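Long-range contacts in succinate-semialdehyde dehydrogenase (Streptococcus pyogenes MGAS1882, PDB 4OGD), which probably catalyses the oxidation of succinic semialdehyde to succinate, with NADP+ as the cofactor: residues Leu315-Leu320 against Asn354-Gln359; Thr345-Leu350 against Val365-Lys370. All blocks are in the same frame, centred on the assembly; numbering follows the deposited sequence.

Contact 1: Leu315-Leu320 against Asn354-Gln359; sequences LDQIKL and NPIYYQ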
ATOM      1  N   LEU A 315     -22.019 -26.396   3.436  1.00 14.26           N
ATOM      2  CA  LEU A 315     -23.073 -27.291   2.962  1.00 16.21           C
ATOM      3  C   LEU A 315     -23.976 -26.579   1.961  1.00 14.32           C
ATOM      4  O   LEU A 315     -24.364 -27.165   0.945  1.00 15.08           O
ATOM      5  CB  LEU A 315     -23.895 -27.845   4.125  1.00 14.26           C
ATOM      6  CG  LEU A 315     -23.161 -28.815   5.052  1.00 14.45           C
ATOM      7  CD1 LEU A 315     -24.045 -29.193   6.238  1.00 12.13           C
ATOM      8  CD2 LEU A 315     -22.685 -30.049   4.316  1.00 14.26           C
ATOM      9  N   ASP A 316     -24.294 -25.316   2.238  1.00 13.11           N
ATOM     10  CA  ASP A 316     -25.105 -24.523   1.316  1.00 13.16           C
ATOM     11  C   ASP A 316     -24.406 -24.313  -0.027  1.00 14.73           C
ATOM     12  O   ASP A 316     -25.062 -24.287  -1.068  1.00 14.89           O
ATOM     13  CB  ASP A 316     -25.477 -23.165   1.917  1.00 16.27           C
ATOM     14  CG  ASP A 316     -26.491 -23.277   3.036  1.00 19.24           C
ATOM     15  OD1 ASP A 316     -27.097 -24.356   3.189  1.00 22.44           O
ATOM     16  OD2 ASP A 316     -26.687 -22.279   3.757  1.00 22.46           O
ATOM     17  N   GLN A 317     -23.082 -24.161  -0.012  1.00 13.57           N
ATOM     18  CA  GLN A 317     -22.355 -23.985  -1.268  1.00 14.78           C
ATOM     19  C   GLN A 317     -22.351 -25.243  -2.120  1.00 14.77           C
ATOM     20  O   GLN A 317     -22.460 -25.165  -3.350  1.00 15.37           O
ATOM     21  CB  GLN A 317     -20.920 -23.531  -1.018  1.00 12.38           C
ATOM     22  CG  GLN A 317     -20.805 -22.074  -0.638  1.00 14.10           C
ATOM     23  CD  GLN A 317     -19.369 -21.675  -0.370  1.00 12.93           C
ATOM     24  OE1 GLN A 317     -18.696 -22.275   0.468  1.00 13.66           O
ATOM     25  NE2 GLN A 317     -18.887 -20.671  -1.091  1.00 14.66           N
ATOM     26  N   ILE A 318     -22.204 -26.396  -1.474  1.00 12.91           N
ATOM     27  CA  ILE A 318     -22.286 -27.671  -2.178  1.00 12.55           C
ATOM     28  C   ILE A 318     -23.667 -27.806  -2.804  1.00 14.86           C
ATOM     29  O   ILE A 318     -23.800 -28.153  -3.976  1.00 15.07           O
ATOM     30  CB  ILE A 318     -22.044 -28.860  -1.228  1.00 13.26           C
ATOM     31  CG1 ILE A 318     -20.596 -28.853  -0.736  1.00 12.19           C
ATOM     32  CG2 ILE A 318     -22.350 -30.181  -1.928  1.00 16.33           C
ATOM     33  CD1 ILE A 318     -20.340 -29.760   0.460  1.00 12.19           C
ATOM     34  N   LYS A 319     -24.692 -27.513  -2.014  1.00 14.76           N
ATOM     35  CA  LYS A 319     -26.072 -27.591  -2.497  1.00 18.17           C
ATOM     36  C   LYS A 319     -26.316 -26.635  -3.661  1.00 18.09           C
ATOM     37  O   LYS A 319     -26.947 -27.005  -4.657  1.00 18.11           O
ATOM     38  CB  LYS A 319     -27.061 -27.307  -1.366  1.00 16.92           C
ATOM     39  CG  LYS A 319     -28.515 -27.313  -1.834  1.00 21.75           C
ATOM     40  CD  LYS A 319     -29.481 -27.494  -0.679  1.00 25.59           C
ATOM     41  CE  LYS A 319     -30.871 -27.854  -1.190  1.00 26.54           C
ATOM     42  NZ  LYS A 319     -31.355 -26.860  -2.185  1.00 31.51           N
ATOM     43  N   LEU A 320     -25.813 -25.410  -3.529  1.00 15.50           N
ATOM     44  CA  LEU A 320     -25.907 -24.414  -4.595  1.00 16.50           C
ATOM     45  C   LEU A 320     -25.265 -24.937  -5.875  1.00 17.11           C
ATOM     46  O   LEU A 320     -25.810 -24.765  -6.965  1.00 17.12           O
ATOM     47  CB  LEU A 320     -25.236 -23.105  -4.165  1.00 17.05           C
ATOM     48  CG  LEU A 320     -25.385 -21.936  -5.145  1.00 18.84           C
ATOM     49  CD1 LEU A 320     -26.850 -21.529  -5.264  1.00 17.74           C
ATOM     50  CD2 LEU A 320     -24.527 -20.746  -4.734  1.00 18.48           C
ATOM     51  N   ASN A 354     -22.899 -21.265 -13.312  1.00 17.85           N
ATOM     52  CA  ASN A 354     -23.018 -21.825 -11.969  1.00 14.35           C
ATOM     53  C   ASN A 354     -22.234 -20.924 -11.022  1.00 13.96           C
ATOM     54  O   ASN A 354     -21.040 -20.722 -11.216  1.00 14.75           O
ATOM     55  CB  ASN A 354     -22.449 -23.249 -11.954  1.00 14.12           C
ATOM     56  CG  ASN A 354     -22.763 -24.003 -10.670  1.00 16.29           C
ATOM     57  OD1 ASN A 354     -22.719 -23.443  -9.578  1.00 13.76           O
ATOM     58  ND2 ASN A 354     -23.070 -25.290 -10.803  1.00 14.65           N
ATOM     59  N   PRO A 355     -22.902 -20.364 -10.004  1.00 14.93           N
ATOM     60  CA  PRO A 355     -22.236 -19.413  -9.104  1.00 13.55           C
ATOM     61  C   PRO A 355     -20.963 -19.982  -8.481  1.00 13.51           C
ATOM     62  O   PRO A 355     -19.991 -19.246  -8.291  1.00 12.37           O
ATOM     63  CB  PRO A 355     -23.284 -19.176  -8.017  1.00 19.11           C
ATOM     64  CG  PRO A 355     -24.583 -19.427  -8.697  1.00 20.72           C
ATOM     65  CD  PRO A 355     -24.325 -20.545  -9.665  1.00 17.25           C
ATOM     66  N   ILE A 356     -20.966 -21.278  -8.190  1.00 13.14           N
ATOM     67  CA  ILE A 356     -19.827 -21.918  -7.534  1.00 11.10           C
ATOM     68  C   ILE A 356     -18.570 -21.980  -8.438  1.00 11.79           C
ATOM     69  O   ILE A 356     -17.446 -22.107  -7.947  1.00 12.39           O
ATOM     70  CB  ILE A 356     -20.247 -23.299  -6.936  1.00 10.48           C
ATOM     71  CG1 ILE A 356     -21.309 -23.087  -5.850  1.00 13.87           C
ATOM     72  CG2 ILE A 356     -19.063 -24.059  -6.354  1.00 13.28           C
ATOM     73  CD1 ILE A 356     -20.852 -22.175  -4.698  1.00 12.59           C
ATOM     74  N   TYR A 357     -18.748 -21.835  -9.754  1.00 11.58           N
ATOM     75  CA  TYR A 357     -17.613 -21.748 -10.678  1.00 11.44           C
ATOM     76  C   TYR A 357     -16.615 -20.687 -10.224  1.00 11.25           C
ATOM     77  O   TYR A 357     -15.408 -20.844 -10.408  1.00 10.81           O
ATOM     78  CB  TYR A 357     -18.108 -21.405 -12.093  1.00 11.27           C
ATOM     79  CG  TYR A 357     -17.093 -21.598 -13.210  1.00 12.12           C
ATOM     80  CD1 TYR A 357     -16.170 -20.604 -13.527  1.00 12.59           C
ATOM     81  CD2 TYR A 357     -17.084 -22.761 -13.968  1.00 10.99           C
ATOM     82  CE1 TYR A 357     -15.254 -20.776 -14.563  1.00 12.11           C
ATOM     83  CE2 TYR A 357     -16.177 -22.940 -15.003  1.00 11.27           C
ATOM     84  CZ  TYR A 357     -15.263 -21.947 -15.293  1.00 11.57           C
ATOM     85  OH  TYR A 357     -14.371 -22.152 -16.333  1.00 11.23           O
ATOM     86  N   TYR A 358     -17.123 -19.624  -9.602  1.00 10.47           N
ATOM     87  CA  TYR A 358     -16.301 -18.471  -9.241  1.00  9.81           C
ATOM     88  C   TYR A 358     -16.215 -18.202  -7.737  1.00 10.68           C
ATOM     89  O   TYR A 358     -15.654 -17.185  -7.333  1.00 11.69           O
ATOM     90  CB  TYR A 358     -16.825 -17.205  -9.938  1.00 10.38           C
ATOM     91  CG  TYR A 358     -16.706 -17.241 -11.444  1.00  9.38           C
ATOM     92  CD1 TYR A 358     -15.473 -17.085 -12.064  1.00 10.42           C
ATOM     93  CD2 TYR A 358     -17.828 -17.422 -12.246  1.00 11.82           C
ATOM     94  CE1 TYR A 358     -15.361 -17.119 -13.445  1.00 10.63           C
ATOM     95  CE2 TYR A 358     -17.724 -17.456 -13.623  1.00 11.01           C
ATOM     96  CZ  TYR A 358     -16.491 -17.295 -14.215  1.00 10.37           C
ATOM     97  OH  TYR A 358     -16.383 -17.333 -15.585  1.00 13.54           O
ATOM     98  N   GLN A 359     -16.759 -19.095  -6.911  1.00  9.77           N
ATOM     99  CA  GLN A 359     -16.789 -18.870  -5.458  1.00  9.84           C
ATOM    100  C   GLN A 359     -15.769 -19.707  -4.713  1.00 10.61           C
ATOM    101  O   GLN A 359     -15.566 -20.873  -5.038  1.00 13.67           O
ATOM    102  CB  GLN A 359     -18.168 -19.208  -4.887  1.00 14.00           C
ATOM    103  CG  GLN A 359     -19.256 -18.226  -5.237  1.00 14.92           C
ATOM    104  CD  GLN A 359     -20.519 -18.442  -4.420  1.00 18.28           C
ATOM    105  OE1 GLN A 359     -20.484 -19.008  -3.317  1.00 18.37           O
ATOM    106  NE2 GLN A 359     -21.645 -17.993  -4.958  1.00 19.16           N
TER
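Pro-355 and Ile-356, in a 3-10 turn led in by an Asx turn at Asn-354, dock on Gln-317 and Leu-320 of helix 308-323. In the Asx turn Asn-354 OD1 accepts from Ile-356 N at 3.1 Å; on the same amide, ND2 reaches back to the helix and donates to the backbone O of Ala-321. One group thus shapes the turn and ties it to the helix. The side chains of Ile-356 and Gln-317 cross at about a right angle; Ile-356 CG1 lies 3.4 Å from the backbone O of Gln-317, and Ile-356 CD1 3.9 Å from Gln-317 CB. Leu-320 has CG anti to its backbone N (chi1 -174°), and its CD2 makes apolar contacts with the turn, 3.8 Å from Pro-355 CB and 3.9 Å from Ile-356 CD1; Gln-359 NE2, just beyond the turn, lies 4.0 Å from Leu-320 CD2. The extended Gln-317 donates from NE2 to Gln-359 OE1 over 3.2 Å. The bond is nearly straight (171° at the hydrogen) and in plane with both the Gln-317 amide and the acceptor carbonyl, although the two amides are turned 33° apart. Gln-317 NE2 also donates to the backbone O of Glu-360, so one amide nitrogen holds two successive residues. On the sheet side, Ile-356 also touches Ile-347 on strand 345-348, and Ile-318 rests on Thr-345 of that strand; helix and turn thus pack on each other and on the sheet.

Contact 2: Thr345-Leu350 against Val365-Lys370; sequences TIIAGL and VGEIYK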
ATOM      1  N   THR A 345     -15.819 -33.928  -0.021  1.00 14.40           N
ATOM      2  CA  THR A 345     -16.828 -33.981  -1.063  1.00 12.24           C
ATOM      3  C   THR A 345     -16.156 -33.517  -2.348  1.00 15.21           C
ATOM      4  O   THR A 345     -15.337 -32.601  -2.313  1.00 12.07           O
ATOM      5  CB  THR A 345     -17.996 -33.046  -0.707  1.00 16.13           C
ATOM      6  OG1 THR A 345     -18.577 -33.461   0.537  1.00 14.92           O
ATOM      7  CG2 THR A 345     -19.066 -33.049  -1.793  1.00 15.19           C
ATOM      8  N   ILE A 346     -16.463 -34.166  -3.469  1.00 13.77           N
ATOM      9  CA  ILE A 346     -15.884 -33.771  -4.746  1.00 12.21           C
ATOM     10  C   ILE A 346     -17.000 -33.420  -5.711  1.00 14.71           C
ATOM     11  O   ILE A 346     -17.951 -34.184  -5.866  1.00 13.47           O
ATOM     12  CB  ILE A 346     -15.021 -34.890  -5.367  1.00 13.02           C
ATOM     13  CG1 ILE A 346     -13.908 -35.293  -4.395  1.00 13.17           C
ATOM     14  CG2 ILE A 346     -14.428 -34.434  -6.710  1.00 10.68           C
ATOM     15  CD1 ILE A 346     -13.124 -36.525  -4.812  1.00 11.29           C
ATOM     16  N   ILE A 347     -16.887 -32.257  -6.344  1.00 13.28           N
ATOM     17  CA  ILE A 347     -17.819 -31.870  -7.397  1.00 12.03           C
ATOM     18  C   ILE A 347     -17.091 -31.620  -8.710  1.00 15.66           C
ATOM     19  O   ILE A 347     -15.898 -31.332  -8.733  1.00 11.80           O
ATOM     20  CB  ILE A 347     -18.615 -30.615  -7.026  1.00 14.54           C
ATOM     21  CG1 ILE A 347     -17.668 -29.434  -6.759  1.00 12.52           C
ATOM     22  CG2 ILE A 347     -19.515 -30.902  -5.831  1.00 13.36           C
ATOM     23  CD1 ILE A 347     -18.377 -28.108  -6.504  1.00 15.30           C
ATOM     24  N   ALA A 348     -17.826 -31.741  -9.810  1.00 14.43           N
ATOM     25  CA  ALA A 348     -17.282 -31.459 -11.129  1.00 13.62           C
ATOM     26  C   ALA A 348     -18.401 -30.878 -11.984  1.00 11.06           C
ATOM     27  O   ALA A 348     -19.489 -30.598 -11.478  1.00 13.22           O
ATOM     28  CB  ALA A 348     -16.710 -32.728 -11.754  1.00 13.07           C
ATOM     29  N   GLY A 349     -18.137 -30.682 -13.271  1.00 15.26           N
ATOM     30  CA  GLY A 349     -19.142 -30.143 -14.170  1.00 15.42           C
ATOM     31  C   GLY A 349     -19.644 -28.744 -13.843  1.00 14.61           C
ATOM     32  O   GLY A 349     -20.806 -28.426 -14.102  1.00 15.06           O
ATOM     33  N   LEU A 350     -18.784 -27.903 -13.271  1.00 14.63           N
ATOM     34  CA  LEU A 350     -19.146 -26.511 -13.056  1.00 11.86           C
ATOM     35  C   LEU A 350     -19.076 -25.747 -14.377  1.00 12.53           C
ATOM     36  O   LEU A 350     -18.057 -25.778 -15.065  1.00 13.93           O
ATOM     37  CB  LEU A 350     -18.216 -25.855 -12.026  1.00 12.00           C
ATOM     38  CG  LEU A 350     -18.332 -26.356 -10.580  1.00 13.75           C
ATOM     39  CD1 LEU A 350     -17.091 -25.971  -9.781  1.00 14.09           C
ATOM     40  CD2 LEU A 350     -19.577 -25.806  -9.901  1.00 14.01           C
ATOM     41  N   VAL A 365     -13.933 -29.436   0.031  1.00  8.55           N
ATOM     42  CA  VAL A 365     -14.654 -29.686  -1.205  1.00 10.77           C
ATOM     43  C   VAL A 365     -13.721 -29.631  -2.401  1.00 11.06           C
ATOM     44  O   VAL A 365     -13.287 -28.554  -2.814  1.00 10.34           O
ATOM     45  CB  VAL A 365     -15.805 -28.677  -1.400  1.00 11.52           C
ATOM     46  CG1 VAL A 365     -16.573 -28.990  -2.673  1.00 12.05           C
ATOM     47  CG2 VAL A 365     -16.736 -28.691  -0.193  1.00 10.54           C
ATOM     48  N   GLY A 366     -13.419 -30.792  -2.968  1.00  9.33           N
ATOM     49  CA  GLY A 366     -12.618 -30.845  -4.173  1.00  9.49           C
ATOM     50  C   GLY A 366     -13.457 -30.418  -5.365  1.00  9.89           C
ATOM     51  O   GLY A 366     -14.657 -30.689  -5.410  1.00 10.75           O
ATOM     52  N   GLU A 367     -12.841 -29.711  -6.308  1.00  8.87           N
ATOM     53  CA  GLU A 367     -13.540 -29.280  -7.523  1.00  9.55           C
ATOM     54  C   GLU A 367     -12.682 -29.623  -8.722  1.00 11.54           C
ATOM     55  O   GLU A 367     -11.511 -29.257  -8.774  1.00  9.00           O
ATOM     56  CB  GLU A 367     -13.787 -27.772  -7.484  1.00  9.08           C
ATOM     57  CG  GLU A 367     -14.539 -27.299  -6.251  1.00 10.80           C
ATOM     58  CD  GLU A 367     -14.346 -25.820  -6.002  1.00 13.66           C
ATOM     59  OE1 GLU A 367     -14.249 -25.066  -6.991  1.00 11.09           O
ATOM     60  OE2 GLU A 367     -14.255 -25.420  -4.817  1.00 16.92           O
ATOM     61  N   ILE A 368     -13.252 -30.340  -9.688  1.00  9.01           N
ATOM     62  CA  ILE A 368     -12.491 -30.709 -10.866  1.00  9.51           C
ATOM     63  C   ILE A 368     -12.988 -29.947 -12.089  1.00  9.98           C
ATOM     64  O   ILE A 368     -14.152 -30.067 -12.471  1.00 10.41           O
ATOM     65  CB  ILE A 368     -12.535 -32.232 -11.117  1.00  9.84           C
ATOM     66  CG1 ILE A 368     -12.071 -32.979  -9.867  1.00 10.95           C
ATOM     67  CG2 ILE A 368     -11.630 -32.585 -12.270  1.00 11.34           C
ATOM     68  CD1 ILE A 368     -12.314 -34.496  -9.937  1.00 11.08           C
ATOM     69  N   TYR A 369     -12.096 -29.152 -12.677  1.00  7.43           N
ATOM     70  CA  TYR A 369     -12.388 -28.387 -13.888  1.00  8.10           C
ATOM     71  C   TYR A 369     -11.707 -29.063 -15.069  1.00 11.38           C
ATOM     72  O   TYR A 369     -10.476 -29.117 -15.122  1.00 11.52           O
ATOM     73  CB  TYR A 369     -11.835 -26.963 -13.770  1.00  6.06           C
ATOM     74  CG  TYR A 369     -12.572 -26.050 -12.813  1.00  7.89           C
ATOM     75  CD1 TYR A 369     -13.181 -24.887 -13.269  1.00 13.07           C
ATOM     76  CD2 TYR A 369     -12.640 -26.335 -11.453  1.00  9.08           C
ATOM     77  CE1 TYR A 369     -13.846 -24.041 -12.405  1.00 12.27           C
ATOM     78  CE2 TYR A 369     -13.310 -25.494 -10.571  1.00  9.93           C
ATOM     79  CZ  TYR A 369     -13.913 -24.347 -11.054  1.00  9.88           C
ATOM     80  OH  TYR A 369     -14.570 -23.487 -10.191  1.00 11.46           O
ATOM     81  N   LYS A 370     -12.489 -29.569 -16.025  1.00 10.50           N
ATOM     82  CA  LYS A 370     -11.894 -30.212 -17.198  1.00  9.55           C
ATOM     83  C   LYS A 370     -11.609 -29.193 -18.295  1.00  9.17           C
ATOM     84  O   LYS A 370     -12.454 -28.355 -18.598  1.00 12.40           O
ATOM     85  CB  LYS A 370     -12.806 -31.313 -17.744  1.00 11.75           C
ATOM     86  CG  LYS A 370     -12.163 -32.131 -18.865  1.00 11.42           C
ATOM     87  CD  LYS A 370     -13.115 -33.212 -19.393  1.00 15.81           C
ATOM     88  CE  LYS A 370     -14.231 -32.605 -20.233  1.00 14.20           C
ATOM     89  NZ  LYS A 370     -13.778 -32.302 -21.627  1.00 15.29           N
TER
HETATM   90  O   HOH W   1     -15.587 -31.094 -14.473  1.00 17.70           O
HETATM   91  O   HOH W   2     -15.960 -28.141 -12.600  1.00 13.24           O
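Leu-350 CD1 comes obliquely to the hydroxyl end of Tyr-369, 3.6 Å from OH and slightly farther from CZ; Glu-367 OE1 lies in plane at the ring edge, and a water sits over one face, toward the rim. The Tyr-369 hydroxyl is hydrogen-bonded to the backbone O of Tyr-357, and the two tyrosine rings meet edge-to-face. The water over the ring accepts from Leu-350 N and donates to Ile-368 O; a second accepts from Gly-349 N and donates to the same oxygen, so two waters link it to the turn after strand 345-348. Before that point the backbones are joined by Gly-366 N to Thr-345 O (2.7 Å), Ile-347 N to Gly-366 O (2.9 Å) and Ile-368 N to Ile-347 O (3.0 Å). Ile-347 holds CG1 between its backbone N and carbonyl carbon (chi1 59°), 3.8 Å from Glu-367 CG, and the two side chains run alongside each other. On the sheet face carrying Ile-346 and Ile-368, Ile-346 CG2 meets Ile-368 CD1 at 3.9 Å, beside helix 276-288; the opposite face, with Thr-345, Ile-347 and Val-365, is turned to helix 308-323. Parallel strands between helices are typical of the alpha/beta catalytic domain of aldehyde dehydrogenases, to which this sheet appears to belong.

The contacts lie with centres about 11 Å apart in one corner of the fold, and their segments alternate along the chain: 315-320, 345-350, 354-359, 365-370. Helix 308-323 leads by way of strand 327-330 into strand 345-348; the loop that follows carries the turn of contact 1 before strand 365-371 begins. That loop links the two parallel strands of contact 2, passing by the helix. The two contacts also touch directly: Ile-318 CD1 packs 3.8 Å from Val-365 CG2, and Tyr-357 CD2 lies 3.4 Å from Leu-350 O. Helix 308-323, the connecting loop and the sheet are thus packed against one another next to strand 327-330, an outermost strand of the seven-stranded sheet.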